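Local coordinates for malate dehydrogenase (Pyrococcus horikoshii, PDB 1V9N), which catalyses the NAD-dependent oxidation of (S)-malate to oxaloacetate and belongs to the LDH2/MDH2 oxidoreductase family, at residues 105-108 with 109-113. Residues are numbered along the deposited sequence; the frame is centred on the assembly and turned at random.
Sequences MKLA and IKKAK
M105 to I109 and L107 to K111 are i to i+4 contacts along a single alpha-helix, residues 97-115, which packs against the mixed beta-sheet. Four successive backbone hydrogen bonds establish the helical repeat, from I109 N to M105 O at 2.9 Å, with an N-H...O angle of 162°, through to A112 N to A108 O at 3.0 Å. Selenomethionine M105 meets I109 through CG, 4.0 Å from I109 CD1, and the two side chains cross at a slant. I109 CG1 stands anti to its carbonyl carbon (chi1 -72°), placing it 3.3 Å from M105 O, the oxygen that also accepts the I109 N-H. The helix is the crossover of a beta-alpha-beta unit, joining the parallel neighbours 87-91 and 117-125. On its buried side M105, A108 and A112 all touch V284 of strand 278-285, while M105 and I109 also reach helix 132-139, at Y134 and A138 respectively. Two residues further along, the aliphatic part of K111 passes L107, its CE 3.9 Å from both L107 CG and L107 CD1. K111 CG also comes within 3.4 Å of L107 O. Both residues rest on A88 of strand 87-91. The K111 chain runs extended until chi4 (-66°), where the bend turns NZ to a salt bridge with E83 and a hydrogen bond to G84 O; K111, a buried residue, is thereby tied to the end of strand 79-84, outermost in the sheet of this chain. K106 and K110, by contrast, occupy the solvent-exposed side, linked across the turn by the backbone bond K110 N to K106 O of 3.1 Å.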
HETATM    1  N   MSE A 105     -14.586  -3.817 -12.132  1.00 16.69           N
HETATM    2  CA  MSE A 105     -14.977  -3.270 -10.837  1.00 18.80           C
HETATM    3  C   MSE A 105     -16.450  -3.554 -10.546  1.00 18.23           C
HETATM    4  O   MSE A 105     -16.811  -3.812  -9.404  1.00 18.09           O
HETATM    5  CB  MSE A 105     -14.702  -1.761 -10.774  1.00 21.66           C
HETATM    6  CG  MSE A 105     -15.059  -1.126  -9.431  1.00 25.19           C
HETATM    7 SE   MSE A 105     -14.277  -2.042  -7.881  1.00 32.89          SE
HETATM    8  CE  MSE A 105     -12.665  -0.999  -7.676  1.00 25.56           C
ATOM      9  N   LYS A 106     -17.295  -3.496 -11.573  1.00 18.50           N
ATOM     10  CA  LYS A 106     -18.718  -3.793 -11.401  1.00 17.68           C
ATOM     11  C   LYS A 106     -18.866  -5.228 -10.891  1.00 17.24           C
ATOM     12  O   LYS A 106     -19.693  -5.505 -10.029  1.00 17.21           O
ATOM     13  CB  LYS A 106     -19.473  -3.652 -12.730  1.00 18.21           C
ATOM     14  CG  LYS A 106     -19.836  -2.228 -13.114  1.00 22.42           C
ATOM     15  CD  LYS A 106     -20.857  -1.644 -12.140  1.00 26.51           C
ATOM     16  CE  LYS A 106     -21.250  -0.222 -12.522  1.00 30.40           C
ATOM     17  NZ  LYS A 106     -22.316   0.333 -11.631  1.00 32.45           N
ATOM     18  N   LEU A 107     -18.058  -6.140 -11.424  1.00 16.05           N
ATOM     19  CA  LEU A 107     -18.114  -7.539 -11.002  1.00 16.41           C
ATOM     20  C   LEU A 107     -17.617  -7.701  -9.565  1.00 16.24           C
ATOM     21  O   LEU A 107     -18.176  -8.482  -8.793  1.00 15.71           O
ATOM     22  CB  LEU A 107     -17.282  -8.421 -11.939  1.00 16.64           C
ATOM     23  CG  LEU A 107     -17.216  -9.907 -11.572  1.00 19.30           C
ATOM     24  CD1 LEU A 107     -18.616 -10.525 -11.651  1.00 19.78           C
ATOM     25  CD2 LEU A 107     -16.262 -10.624 -12.521  1.00 19.50           C
ATOM     26  N   ALA A 108     -16.563  -6.972  -9.209  1.00 15.03           N
ATOM     27  CA  ALA A 108     -16.030  -7.045  -7.851  1.00 13.16           C
ATOM     28  C   ALA A 108     -17.090  -6.555  -6.853  1.00 14.43           C
ATOM     29  O   ALA A 108     -17.275  -7.148  -5.794  1.00 13.68           O
ATOM     30  CB  ALA A 108     -14.762  -6.197  -7.738  1.00 13.38           C
ATOM     31  N   ILE A 109     -17.774  -5.468  -7.197  1.00 14.92           N
ATOM     32  CA  ILE A 109     -18.819  -4.913  -6.339  1.00 15.93           C
ATOM     33  C   ILE A 109     -19.953  -5.929  -6.166  1.00 18.69           C
ATOM     34  O   ILE A 109     -20.467  -6.113  -5.064  1.00 17.68           O
ATOM     35  CB  ILE A 109     -19.368  -3.589  -6.941  1.00 17.48           C
ATOM     36  CG1 ILE A 109     -18.312  -2.487  -6.793  1.00 15.56           C
ATOM     37  CG2 ILE A 109     -20.679  -3.180  -6.258  1.00 17.37           C
ATOM     38  CD1 ILE A 109     -18.595  -1.236  -7.614  1.00 18.11           C
ATOM     39  N   LYS A 110     -20.329  -6.601  -7.253  1.00 18.40           N
ATOM     40  CA  LYS A 110     -21.394  -7.599  -7.196  1.00 20.51           C
ATOM     41  C   LYS A 110     -21.018  -8.754  -6.269  1.00 20.04           C
ATOM     42  O   LYS A 110     -21.822  -9.194  -5.449  1.00 18.34           O
ATOM     43  CB  LYS A 110     -21.690  -8.144  -8.596  1.00 23.66           C
ATOM     44  CG  LYS A 110     -22.840  -9.139  -8.637  1.00 27.35           C
ATOM     45  CD  LYS A 110     -23.149  -9.564 -10.066  1.00 33.03           C
ATOM     46  CE  LYS A 110     -24.436 -10.381 -10.140  1.00 36.71           C
ATOM     47  NZ  LYS A 110     -24.844 -10.654 -11.553  1.00 39.72           N
ATOM     48  N   LYS A 111     -19.790  -9.244  -6.395  1.00 18.90           N
ATOM     49  CA  LYS A 111     -19.341 -10.342  -5.559  1.00 16.65           C
ATOM     50  C   LYS A 111     -19.271  -9.945  -4.083  1.00 17.30           C
ATOM     51  O   LYS A 111     -19.648 -10.722  -3.214  1.00 17.65           O
ATOM     52  CB  LYS A 111     -17.986 -10.854  -6.058  1.00 17.99           C
ATOM     53  CG  LYS A 111     -18.081 -11.608  -7.400  1.00 17.79           C
ATOM     54  CD  LYS A 111     -16.734 -12.161  -7.847  1.00 17.22           C
ATOM     55  CE  LYS A 111     -16.856 -12.950  -9.154  1.00 19.52           C
ATOM     56  NZ  LYS A 111     -17.666 -14.199  -9.001  1.00 16.21           N
ATOM     57  N   ALA A 112     -18.796  -8.736  -3.804  1.00 16.29           N
ATOM     58  CA  ALA A 112     -18.698  -8.251  -2.430  1.00 16.43           C
ATOM     59  C   ALA A 112     -20.103  -8.151  -1.835  1.00 17.43           C
ATOM     60  O   ALA A 112     -20.364  -8.578  -0.705  1.00 16.71           O
ATOM     61  CB  ALA A 112     -18.014  -6.871  -2.411  1.00 11.14           C
ATOM     62  N   LYS A 113     -21.011  -7.579  -2.610  1.00 18.37           N
ATOM     63  CA  LYS A 113     -22.389  -7.422  -2.180  1.00 21.46           C
ATOM     64  C   LYS A 113     -22.973  -8.769  -1.754  1.00 22.77           C
ATOM     65  O   LYS A 113     -23.642  -8.870  -0.725  1.00 22.36           O
ATOM     66  CB  LYS A 113     -23.204  -6.825  -3.332  1.00 23.55           C
ATOM     67  CG  LYS A 113     -24.670  -6.551  -3.037  1.00 29.63           C
ATOM     68  CD  LYS A 113     -25.265  -5.689  -4.143  1.00 32.89           C
ATOM     69  CE  LYS A 113     -24.475  -4.384  -4.269  1.00 36.28           C
ATOM     70  NZ  LYS A 113     -24.842  -3.562  -5.456  1.00 37.90           N
TER